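Local coordinates for protein FMN reductase [NAD(P)H] (Bacillus subtilis, PDB 1ZCH) that transfers electrons from NADH or NADPH to FMN and also reduces nitroaromatic compounds, quinones, chromates and azo dyes, at residues A[6-11]-A[121-126]; A[32-37]-A[115-120]; A[81-86]-A[98-103]; A[137-142]-A[156-161]. All blocks are in the same frame, centred on the assembly; numbering follows the deposited sequence. Where two conformers were deposited one is given.

In the fold
All four contacts lie within the nitroreductase-family part of the chain. Interactions 1 and 2 share helix 104-127, which packs against helix 3-9 and its outgoing turn in one and helix 24-36 in the other; their centres are about 12 Å apart. Interactions 3 and 4 reach neighbouring strands, 75-82 and 155-164, of the antiparallel sheet, with centres about 18 Å apart. Along the chain, interaction 1 encloses interaction 2, which encloses interaction 3, and interaction 4 follows. Leu118 and Thr122 pack on strand 155-164. Interactions 1 and 4 touch the same FMN, at its phosphate and ring ends. Together the contacts set FMN-binding segments and helices against the sheet, and all four reach the second subunit.

Interaction 1 (A[6-11]-A[121-126]); sequences KSLTDH and ATAAAE. With FMN (flavin mononucleotide), chain D.
Leu8, on helix 3-9, and Ala123, on helix 104-127, bring their CA atoms to 6.3 Å, while the CA atoms of Ser7 and Glu126 are 7.4 Å apart. Leu8 turns its CD2 methyl onto Ala123 CB at 3.5 Å, a snug apolar touch. The main link is His11 to Glu126. His11 CG stands anti to the backbone N (chi1 167°), and the ND1 end of the ring is the part that reaches Glu126; ring and carboxylate planes are only 9° apart. ND1 donates to Glu126 OE1 at 2.8 Å, nearly straight and in the ring plane, meeting OE1 on its syn lone pair; the second approach, to OE2, is weak. Thr122 CG2 sits obliquely beside the ring. Three waters bridge Ser7 to helix 104-127: one joins Ser7 OG to Ala123 O, another Ser7 O to Glu126 OE1, and a third reaches Ser7 OG and, weakly, Glu126 O. Glu126 OE2 also bonds Thr132 OG1, so both carboxylate oxygens have a partner. His11 NE2 donates to FMN O3P at 3.0 Å. Placed between carboxylate and phosphate, the ring is consistent with a protonated, positively charged histidine, with Glu126 as the second-shell residue that orients it toward the cofactor.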
# COMPACT_ATOMS: atom_id res chain seq x y z
N LYS A 6 17.95 9.08 -1.74
CA LYS A 6 17.94 10.23 -2.64
C LYS A 6 16.85 10.09 -3.68
O LYS A 6 16.14 11.05 -3.98
CB LYS A 6 19.29 10.38 -3.34
CG LYS A 6 20.40 10.93 -2.46
CD LYS A 6 21.65 11.21 -3.29
CE LYS A 6 22.77 11.78 -2.43
NZ LYS A 6 24.00 12.01 -3.23
N SER A 7 16.70 8.90 -4.24
CA SER A 7 15.69 8.68 -5.26
C SER A 7 14.28 8.80 -4.68
O SER A 7 13.42 9.46 -5.26
CB SER A 7 15.87 7.30 -5.91
OG SER A 7 15.04 7.15 -7.05
N LEU A 8 14.05 8.17 -3.53
CA LEU A 8 12.73 8.21 -2.88
C LEU A 8 12.29 9.63 -2.50
O LEU A 8 11.13 10.00 -2.69
CB LEU A 8 12.72 7.33 -1.63
CG LEU A 8 12.86 5.83 -1.87
CD1 LEU A 8 12.95 5.09 -0.54
CD2 LEU A 8 11.68 5.33 -2.69
N THR A 9 13.22 10.41 -1.96
CA THR A 9 12.89 11.76 -1.53
C THR A 9 12.83 12.79 -2.66
O THR A 9 12.48 13.95 -2.42
CB THR A 9 13.88 12.25 -0.43
OG1 THR A 9 15.22 12.24 -0.94
CG2 THR A 9 13.80 11.34 0.78
N ASP A 10 13.15 12.38 -3.88
CA ASP A 10 13.10 13.30 -5.02
C ASP A 10 11.83 13.07 -5.84
O ASP A 10 11.65 13.66 -6.91
CB ASP A 10 14.33 13.10 -5.92
CG ASP A 10 14.52 14.24 -6.90
OD1 ASP A 10 14.49 15.41 -6.46
OD2 ASP A 10 14.70 13.97 -8.11
N HIS A 11 10.94 12.23 -5.34
CA HIS A 11 9.70 11.92 -6.04
C HIS A 11 8.75 13.07 -6.34
O HIS A 11 8.57 13.99 -5.54
CB HIS A 11 8.88 10.87 -5.26
CG HIS A 11 7.48 10.73 -5.77
ND1 HIS A 11 7.16 10.02 -6.90
CD2 HIS A 11 6.33 11.32 -5.36
CE1 HIS A 11 5.87 10.18 -7.17
NE2 HIS A 11 5.35 10.96 -6.25
N ALA A 121 6.75 -0.20 -7.05
CA ALA A 121 6.87 -0.01 -8.50
C ALA A 121 7.24 1.43 -8.80
O ALA A 121 8.06 1.70 -9.69
CB ALA A 121 5.55 -0.36 -9.19
N THR A 122 6.63 2.36 -8.07
CA THR A 122 6.91 3.77 -8.26
C THR A 122 8.39 4.03 -7.99
O THR A 122 9.07 4.68 -8.78
CB THR A 122 6.06 4.64 -7.30
OG1 THR A 122 4.68 4.53 -7.68
CG2 THR A 122 6.48 6.10 -7.37
N ALA A 123 8.88 3.51 -6.87
CA ALA A 123 10.28 3.69 -6.50
C ALA A 123 11.22 3.11 -7.55
O ALA A 123 12.20 3.74 -7.95
CB ALA A 123 10.54 3.04 -5.15
N ALA A 124 10.91 1.90 -8.01
CA ALA A 124 11.74 1.23 -9.01
C ALA A 124 11.77 1.98 -10.34
O ALA A 124 12.84 2.27 -10.89
CB ALA A 124 11.23 -0.20 -9.24
N ALA A 125 10.59 2.31 -10.86
CA ALA A 125 10.48 3.00 -12.13
C ALA A 125 11.22 4.34 -12.13
O ALA A 125 11.97 4.64 -13.06
CB ALA A 125 9.00 3.23 -12.47
N GLU A 126 11.00 5.13 -11.10
CA GLU A 126 11.64 6.44 -11.03
C GLU A 126 13.16 6.35 -10.89
O GLU A 126 13.88 7.24 -11.35
CB GLU A 126 11.00 7.26 -9.91
CG GLU A 126 9.52 7.49 -10.21
CD GLU A 126 8.77 8.32 -9.18
OE1 GLU A 126 9.34 8.66 -8.12
OE2 GLU A 126 7.59 8.62 -9.44
N1 FMN D . -3.11 11.73 -10.09
C2 FMN D . -3.87 11.92 -11.19
O2 FMN D . -3.61 12.76 -12.01
N3 FMN D . -5.04 11.12 -11.44
C4 FMN D . -5.44 10.11 -10.57
O4 FMN D . -6.45 9.46 -10.82
C4A FMN D . -4.62 9.88 -9.38
N5 FMN D . -4.96 8.90 -8.48
C5A FMN D . -4.06 8.60 -7.47
C6 FMN D . -4.34 7.45 -6.66
C7 FMN D . -3.47 7.04 -5.66
C7M FMN D . -3.77 5.78 -4.87
C8 FMN D . -2.24 7.81 -5.39
C8M FMN D . -1.24 7.38 -4.35
C9 FMN D . -1.96 8.97 -6.15
C9A FMN D . -2.85 9.37 -7.21
N10 FMN D . -2.59 10.50 -8.12
C10 FMN D . -3.41 10.74 -9.19
C1' FMN D . -1.39 11.37 -7.88
C2' FMN D . -1.59 12.37 -6.70
O2' FMN D . -2.39 13.47 -7.17
C3' FMN D . -0.20 12.84 -6.24
O3' FMN D . 0.52 11.69 -5.74
C4' FMN D . -0.29 13.89 -5.11
O4' FMN D . -0.93 15.09 -5.57
C5' FMN D . 1.12 14.17 -4.61
O5' FMN D . 1.94 14.90 -5.72
P FMN D . 3.23 14.22 -6.20
O1P FMN D . 4.26 14.36 -5.19
O2P FMN D . 3.66 14.86 -7.42
O3P FMN D . 3.00 12.80 -6.44
O HOH W 1 12.77 6.00 -6.37
O HOH W 2 11.85 9.75 -7.73
O HOH W 3 15.48 9.06 -9.08

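Interaction 2 (A[32-37]-A[115-120]); sequences EAVQSA and GIALGT
The peptide carbonyl of Ile116, whose CG2 methyl touches Ala37 CB across the contact, is a flat group used on both faces: Thr120 OG1 reaches its oxygen from one and Thr120 N from the other. The setting is a helix-helix pair of the nitroreductase fold, made by helices 24-36 and 104-127. Their segments 32-36 and 115-120 run closer to antiparallel than parallel, at 144°, with the axes of these short pieces 8.6 Å apart at closest approach. Val34 and Ala117 come closest in the backbone, with CA atoms 5.2 Å apart; Val34 CG1 lies on Ala117 CB at 3.8 Å, and its CG2 meets Ala117 O. About one turn further along helix 104-127, Thr120 points at helix 24-36. Its CG2, anti to the backbone N, presses against Ala33 O at 3.4 Å and reaches Ala33 CB at 4.1 Å. The hydroxyl oxygen, Thr120 OG1, lies near Ala37 CB, an apolar neighbour at 3.7 Å. Around this pair, Ala124 and Ala121 extend the packing on Ala33 and Val34, and Ile116 touches a bound FMN and also Leu118 of the second subunit. The Thr120 hydroxyl spends its proton on its own helix: OG1 donates to Ile116 O at 2.7 Å, tilted 35° from the carbonyl plane.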
# COMPACT_ATOMS: atom_id res chain seq x y z
N GLU A 32 10.06 -7.20 -10.98
CA GLU A 32 10.86 -8.01 -10.05
C GLU A 32 10.88 -7.32 -8.70
O GLU A 32 10.81 -7.97 -7.66
CB GLU A 32 12.29 -8.15 -10.56
CG GLU A 32 12.46 -8.98 -11.83
CD GLU A 32 13.88 -8.93 -12.37
OE1 GLU A 32 14.82 -9.15 -11.58
OE2 GLU A 32 14.05 -8.68 -13.58
N ALA A 33 10.99 -5.99 -8.72
CA ALA A 33 11.02 -5.22 -7.48
C ALA A 33 9.69 -5.41 -6.75
O ALA A 33 9.66 -5.63 -5.54
CB ALA A 33 11.26 -3.75 -7.79
N VAL A 34 8.60 -5.32 -7.50
CA VAL A 34 7.26 -5.49 -6.93
C VAL A 34 7.12 -6.86 -6.28
O VAL A 34 6.71 -6.98 -5.13
CB VAL A 34 6.17 -5.34 -8.02
CG1 VAL A 34 4.82 -5.79 -7.48
CG2 VAL A 34 6.08 -3.89 -8.48
N GLN A 35 7.45 -7.91 -7.03
CA GLN A 35 7.34 -9.26 -6.50
C GLN A 35 8.22 -9.50 -5.27
O GLN A 35 7.84 -10.25 -4.38
CB GLN A 35 7.69 -10.29 -7.57
CG GLN A 35 6.61 -10.45 -8.63
CD GLN A 35 6.73 -11.78 -9.36
OE1 GLN A 35 7.53 -11.93 -10.28
NE2 GLN A 35 5.96 -12.76 -8.92
N SER A 36 9.38 -8.85 -5.23
CA SER A 36 10.32 -9.02 -4.13
C SER A 36 9.90 -8.35 -2.82
O SER A 36 10.45 -8.65 -1.76
CB SER A 36 11.70 -8.51 -4.54
OG SER A 36 12.20 -9.24 -5.64
N ALA A 37 8.93 -7.45 -2.89
CA ALA A 37 8.46 -6.75 -1.70
C ALA A 37 7.65 -7.69 -0.80
O ALA A 37 7.19 -8.74 -1.23
CB ALA A 37 7.60 -5.55 -2.10
N GLY A 115 -0.95 -1.52 -2.23
CA GLY A 115 -0.28 -0.25 -1.96
C GLY A 115 1.22 -0.46 -1.87
O GLY A 115 2.02 0.34 -2.37
N ILE A 116 1.62 -1.55 -1.22
CA ILE A 116 3.04 -1.87 -1.11
C ILE A 116 3.58 -2.06 -2.52
O ILE A 116 4.66 -1.56 -2.85
CB ILE A 116 3.25 -3.17 -0.30
CG1 ILE A 116 2.95 -2.91 1.18
CG2 ILE A 116 4.68 -3.69 -0.50
CD1 ILE A 116 2.95 -4.17 2.01
N ALA A 117 2.83 -2.77 -3.35
CA ALA A 117 3.24 -3.02 -4.73
C ALA A 117 3.37 -1.73 -5.53
O ALA A 117 4.36 -1.51 -6.22
CB ALA A 117 2.25 -3.97 -5.41
N LEU A 118 2.35 -0.87 -5.44
CA LEU A 118 2.34 0.41 -6.15
C LEU A 118 3.50 1.30 -5.72
O LEU A 118 4.19 1.90 -6.55
CB LEU A 118 1.01 1.13 -5.89
CG LEU A 118 0.78 2.49 -6.54
CD1 LEU A 118 0.64 2.34 -8.03
CD2 LEU A 118 -0.49 3.11 -5.96
N GLY A 119 3.72 1.39 -4.41
CA GLY A 119 4.80 2.21 -3.90
C GLY A 119 6.16 1.68 -4.33
O GLY A 119 7.07 2.45 -4.65
N THR A 120 6.30 0.36 -4.35
CA THR A 120 7.55 -0.28 -4.75
C THR A 120 7.80 -0.07 -6.24
O THR A 120 8.93 0.19 -6.65
CB THR A 120 7.53 -1.78 -4.43
OG1 THR A 120 7.31 -1.96 -3.02
CG2 THR A 120 8.85 -2.43 -4.81

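Interaction 3 (A[81-86]-A[98-103])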
# COMPACT_ATOMS: atom_id res chain seq x y z
N ALA A 81 -6.24 -6.05 -6.24
CA ALA A 81 -6.19 -6.91 -5.07
C ALA A 81 -6.56 -8.25 -5.71
O ALA A 81 -7.44 -8.29 -6.58
CB ALA A 81 -7.25 -6.49 -4.06
N ASP A 82 -5.91 -9.33 -5.30
CA ASP A 82 -6.19 -10.63 -5.91
C ASP A 82 -6.30 -11.77 -4.91
O ASP A 82 -5.33 -12.13 -4.24
CB ASP A 82 -5.08 -10.96 -6.92
CG ASP A 82 -5.39 -12.19 -7.77
OD1 ASP A 82 -5.87 -13.21 -7.21
OD2 ASP A 82 -5.13 -12.16 -8.99
N PHE A 83 -7.50 -12.34 -4.80
CA PHE A 83 -7.73 -13.49 -3.92
C PHE A 83 -8.20 -14.65 -4.80
O PHE A 83 -8.74 -15.65 -4.31
CB PHE A 83 -8.77 -13.15 -2.84
CG PHE A 83 -8.17 -12.51 -1.61
CD1 PHE A 83 -7.75 -13.29 -0.54
CD2 PHE A 83 -7.99 -11.13 -1.55
CE1 PHE A 83 -7.15 -12.71 0.58
CE2 PHE A 83 -7.39 -10.54 -0.44
CZ PHE A 83 -6.97 -11.32 0.63
N ASN A 84 -7.99 -14.51 -6.11
CA ASN A 84 -8.36 -15.57 -7.05
C ASN A 84 -7.31 -16.68 -6.97
O ASN A 84 -7.64 -17.86 -6.98
CB ASN A 84 -8.44 -15.03 -8.49
CG ASN A 84 -8.72 -16.13 -9.51
OD1 ASN A 84 -9.66 -16.92 -9.34
ND2 ASN A 84 -7.92 -16.18 -10.56
N ARG A 85 -6.04 -16.30 -6.88
CA ARG A 85 -5.01 -17.33 -6.75
C ARG A 85 -5.25 -18.06 -5.42
O ARG A 85 -4.99 -19.26 -5.32
CB ARG A 85 -3.61 -16.70 -6.78
CG ARG A 85 -3.14 -16.31 -8.19
CD ARG A 85 -1.67 -15.87 -8.18
NE ARG A 85 -1.50 -14.65 -7.40
CZ ARG A 85 -1.54 -13.43 -7.92
NH1 ARG A 85 -1.73 -13.26 -9.22
NH2 ARG A 85 -1.44 -12.37 -7.12
N ALA A 86 -5.74 -17.34 -4.42
CA ALA A 86 -6.04 -17.96 -3.13
C ALA A 86 -7.23 -18.90 -3.32
O ALA A 86 -7.29 -19.98 -2.73
CB ALA A 86 -6.39 -16.88 -2.09
N MET A 98 -13.07 -21.00 0.94
CA MET A 98 -12.35 -19.78 1.30
C MET A 98 -13.30 -18.86 2.06
O MET A 98 -14.34 -18.44 1.54
CB MET A 98 -11.82 -19.08 0.04
CG MET A 98 -11.07 -17.78 0.29
SD MET A 98 -10.17 -17.24 -1.18
CE MET A 98 -11.52 -16.72 -2.23
N GLU A 99 -12.96 -18.56 3.31
CA GLU A 99 -13.80 -17.71 4.15
C GLU A 99 -13.24 -16.32 4.39
O GLU A 99 -13.97 -15.42 4.79
CB GLU A 99 -14.02 -18.38 5.52
CG GLU A 99 -14.88 -19.64 5.50
CD GLU A 99 -16.31 -19.38 5.06
OE1 GLU A 99 -16.84 -18.28 5.35
OE2 GLU A 99 -16.93 -20.28 4.45
N ILE A 100 -11.95 -16.13 4.14
CA ILE A 100 -11.34 -14.82 4.37
C ILE A 100 -12.05 -13.73 3.56
O ILE A 100 -12.17 -12.59 4.01
CB ILE A 100 -9.82 -14.85 4.03
CG1 ILE A 100 -9.14 -13.59 4.57
CG2 ILE A 100 -9.61 -14.96 2.52
CD1 ILE A 100 -9.21 -13.45 6.09
N THR A 101 -12.55 -14.09 2.38
CA THR A 101 -13.24 -13.12 1.53
C THR A 101 -14.64 -12.75 2.01
O THR A 101 -15.33 -11.94 1.37
CB THR A 101 -13.32 -13.62 0.09
OG1 THR A 101 -13.78 -14.98 0.09
CG2 THR A 101 -11.96 -13.53 -0.58
N ASN A 102 -15.07 -13.34 3.12
CA ASN A 102 -16.40 -13.03 3.65
C ASN A 102 -16.38 -11.96 4.74
O ASN A 102 -17.37 -11.76 5.45
CB ASN A 102 -17.07 -14.31 4.15
CG ASN A 102 -17.44 -15.25 3.01
OD1 ASN A 102 -17.92 -14.81 1.97
ND2 ASN A 102 -17.22 -16.54 3.21
N GLY A 103 -15.25 -11.28 4.86
CA GLY A 103 -15.10 -10.22 5.84
C GLY A 103 -14.16 -9.17 5.28
O GLY A 103 -13.35 -9.47 4.40
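Phe83 and Ile100 lead the apolar contacts: the Phe83 ring meets Ile100 CG2 through CE1, at 3.9 Å, and CD1, the two side chains crossing at about a right angle. Thr101 approaches the base of the same side chain, its CG2 lying 3.9 Å from Phe83 CB as the two slide past each other in opposite directions. CG2 reaches there because it stands anti to the carbonyl carbon of Thr101. Met98 contributes through SD and CE: SD packs on Ala86 CB at 3.9 Å, and the chain, bent at its last torsion (chi3 71°), brings CE to 3.6 Å from Phe83 O. Ser106 and Val109 of helix 104-127 also touch the Phe83 side chain.

Polar bonds are made within each segment and to outside partners, not between the two segments. Asp82 OD1 takes two backbone amides, Asn84 N at 2.7 Å and Arg85 N at 3.1 Å; the second meets it nearly along its C-O axis. Asp82 OD2 and Arg85 NH1 both bond to Thr47 OG1, and Asp82 OD2 also bonds Tyr187 of the second subunit. On the other segment, Asn102 ND2 donates to Glu99 OE1. Asp82 thus forms an Asx turn where strand 75-82 passes into helix 84-94.

Interaction 4 (A[137-142]-A[156-161]). With FMN (flavin mononucleotide), chain D.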
# COMPACT_ATOMS: atom_id res chain seq x y z
N ALA A 137 -8.57 6.75 -10.14
CA ALA A 137 -9.83 6.86 -10.86
C ALA A 137 -10.29 5.55 -11.51
O ALA A 137 -11.40 5.49 -12.05
CB ALA A 137 -9.74 7.95 -11.92
N VAL A 138 -9.46 4.52 -11.47
CA VAL A 138 -9.86 3.23 -12.03
C VAL A 138 -11.04 2.69 -11.23
O VAL A 138 -11.77 1.82 -11.69
CB VAL A 138 -8.71 2.19 -12.01
CG1 VAL A 138 -7.59 2.65 -12.92
CG2 VAL A 138 -8.21 1.99 -10.58
N ARG A 139 -11.22 3.21 -10.01
CA ARG A 139 -12.31 2.76 -9.17
C ARG A 139 -13.63 3.49 -9.50
O ARG A 139 -14.65 3.22 -8.88
CB ARG A 139 -11.97 2.96 -7.69
CG ARG A 139 -10.74 2.18 -7.22
CD ARG A 139 -10.79 1.87 -5.73
NE ARG A 139 -10.63 3.05 -4.88
CZ ARG A 139 -9.47 3.51 -4.43
NH1 ARG A 139 -8.34 2.88 -4.74
NH2 ARG A 139 -9.42 4.58 -3.64
N GLY A 140 -13.58 4.38 -10.48
CA GLY A 140 -14.77 5.13 -10.87
C GLY A 140 -15.76 4.34 -11.70
O GLY A 140 -16.97 4.48 -11.54
N ASN A 141 -15.25 3.51 -12.60
CA ASN A 141 -16.08 2.66 -13.46
C ASN A 141 -15.48 1.26 -13.42
O ASN A 141 -15.05 0.73 -14.45
CB ASN A 141 -16.09 3.19 -14.90
CG ASN A 141 -16.84 4.49 -15.04
OD1 ASN A 141 -18.06 4.54 -14.87
ND2 ASN A 141 -16.12 5.56 -15.35
N PRO A 142 -15.44 0.64 -12.23
CA PRO A 142 -14.88 -0.70 -12.03
C PRO A 142 -15.48 -1.85 -12.84
O PRO A 142 -14.75 -2.71 -13.31
CB PRO A 142 -15.03 -0.90 -10.52
CG PRO A 142 -16.25 -0.10 -10.19
CD PRO A 142 -16.04 1.15 -10.99
N PHE A 156 -10.18 -7.25 -7.80
CA PHE A 156 -10.76 -5.93 -8.00
C PHE A 156 -9.68 -4.86 -8.17
O PHE A 156 -8.63 -4.90 -7.52
CB PHE A 156 -11.75 -5.57 -6.87
CG PHE A 156 -11.13 -5.40 -5.51
CD1 PHE A 156 -10.55 -4.19 -5.14
CD2 PHE A 156 -11.18 -6.43 -4.58
CE1 PHE A 156 -10.04 -4.01 -3.85
CE2 PHE A 156 -10.67 -6.26 -3.29
CZ PHE A 156 -10.10 -5.05 -2.92
N PRO A 157 -9.93 -3.91 -9.07
CA PRO A 157 -8.97 -2.83 -9.34
C PRO A 157 -8.83 -1.85 -8.19
O PRO A 157 -9.82 -1.45 -7.58
CB PRO A 157 -9.54 -2.18 -10.59
CG PRO A 157 -11.02 -2.28 -10.35
CD PRO A 157 -11.16 -3.71 -9.85
N LEU A 158 -7.60 -1.47 -7.89
CA LEU A 158 -7.35 -0.52 -6.82
C LEU A 158 -6.72 0.76 -7.37
O LEU A 158 -7.19 1.86 -7.09
CB LEU A 158 -6.45 -1.14 -5.75
CG LEU A 158 -7.23 -2.09 -4.84
CD1 LEU A 158 -6.30 -2.93 -4.00
CD2 LEU A 158 -8.16 -1.26 -3.96
N SER A 159 -5.67 0.62 -8.17
CA SER A 159 -5.02 1.79 -8.73
C SER A 159 -4.18 1.48 -9.95
O SER A 159 -3.56 0.42 -10.04
CB SER A 159 -4.14 2.46 -7.68
OG SER A 159 -3.50 3.63 -8.19
N GLY A 160 -4.17 2.41 -10.89
CA GLY A 160 -3.34 2.22 -12.07
C GLY A 160 -2.05 2.96 -11.79
O GLY A 160 -1.92 3.66 -10.78
N LEU A 161 -1.07 2.78 -12.67
CA LEU A 161 0.19 3.48 -12.54
C LEU A 161 0.66 3.75 -13.96
O LEU A 161 0.93 2.82 -14.72
CB LEU A 161 1.24 2.65 -11.80
CG LEU A 161 2.58 3.38 -11.59
CD1 LEU A 161 2.37 4.60 -10.68
CD2 LEU A 161 3.61 2.43 -10.99
N1 FMN D . -3.11 11.73 -10.09
C2 FMN D . -3.87 11.92 -11.19
O2 FMN D . -3.61 12.76 -12.01
N3 FMN D . -5.04 11.12 -11.44
C4 FMN D . -5.44 10.11 -10.57
O4 FMN D . -6.45 9.46 -10.82
C4A FMN D . -4.62 9.88 -9.38
N5 FMN D . -4.96 8.90 -8.48
C5A FMN D . -4.06 8.60 -7.47
C6 FMN D . -4.34 7.45 -6.66
C7 FMN D . -3.47 7.04 -5.66
C7M FMN D . -3.77 5.78 -4.87
C8 FMN D . -2.24 7.81 -5.39
C8M FMN D . -1.24 7.38 -4.35
C9 FMN D . -1.96 8.97 -6.15
C9A FMN D . -2.85 9.37 -7.21
N10 FMN D . -2.59 10.50 -8.12
C10 FMN D . -3.41 10.74 -9.19
C1' FMN D . -1.39 11.37 -7.88
C2' FMN D . -1.59 12.37 -6.70
O2' FMN D . -2.39 13.47 -7.17
C3' FMN D . -0.20 12.84 -6.24
O3' FMN D . 0.52 11.69 -5.74
C4' FMN D . -0.29 13.89 -5.11
O4' FMN D . -0.93 15.09 -5.57
C5' FMN D . 1.12 14.17 -4.61
O5' FMN D . 1.94 14.90 -5.72
P FMN D . 3.23 14.22 -6.20
O1P FMN D . 4.26 14.36 -5.19
O2P FMN D . 3.66 14.86 -7.42
O3P FMN D . 3.00 12.80 -6.44
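Arg139 NH1 comes to 2.8 Å from Leu158 O, the shortest polar approach between the loop at 137-142 and strand 155-164, but the N-H is poorly aimed at the oxygen (123°) and the bond is weak. Two carbons of the side chain also lie near this carbonyl, with Arg139 CG 3.6 Å from Leu158 O and CD a little further out; the bend at chi3 (-69°) turns NE off the line of the chain. Its stronger polar partner is Glu105 of the second subunit, which forms a salt bridge with NH2.

Val138 packs beside it. Its CG2 touches Leu158 O and, at 3.7 Å, Ser159 CA, while Val138 CG1 is 4.0 Å from Gly160 N. Further along, Pro142 CB meets Pro157 CG at 4.2 Å. Leu158 and Ser159 both face Phe79 of the neighbouring strand, a classic beta bulge, just where Arg139 and Val138 lean on the chain. Ser159 OG donates to Gly160 O.

The flavin adjoins both segments: Ala137 N is 3.5 Å from FMN O4. At the other end of the ring system, Ser159 OG is 4.0 Å from the methyl carbon FMN C7M. Gly136, one residue before the loop segment, hydrogen-bonds the cofactor through its backbone N. Chemically, the contact lays side-chain carbons and one weak Arg139 bond against the strand backbone. Pro157 O is buried there with no polar partner in the model, while the positive charge of Arg139, probably balanced by Glu105 of the second subunit, joins the flavin-side loop to the dimer interface.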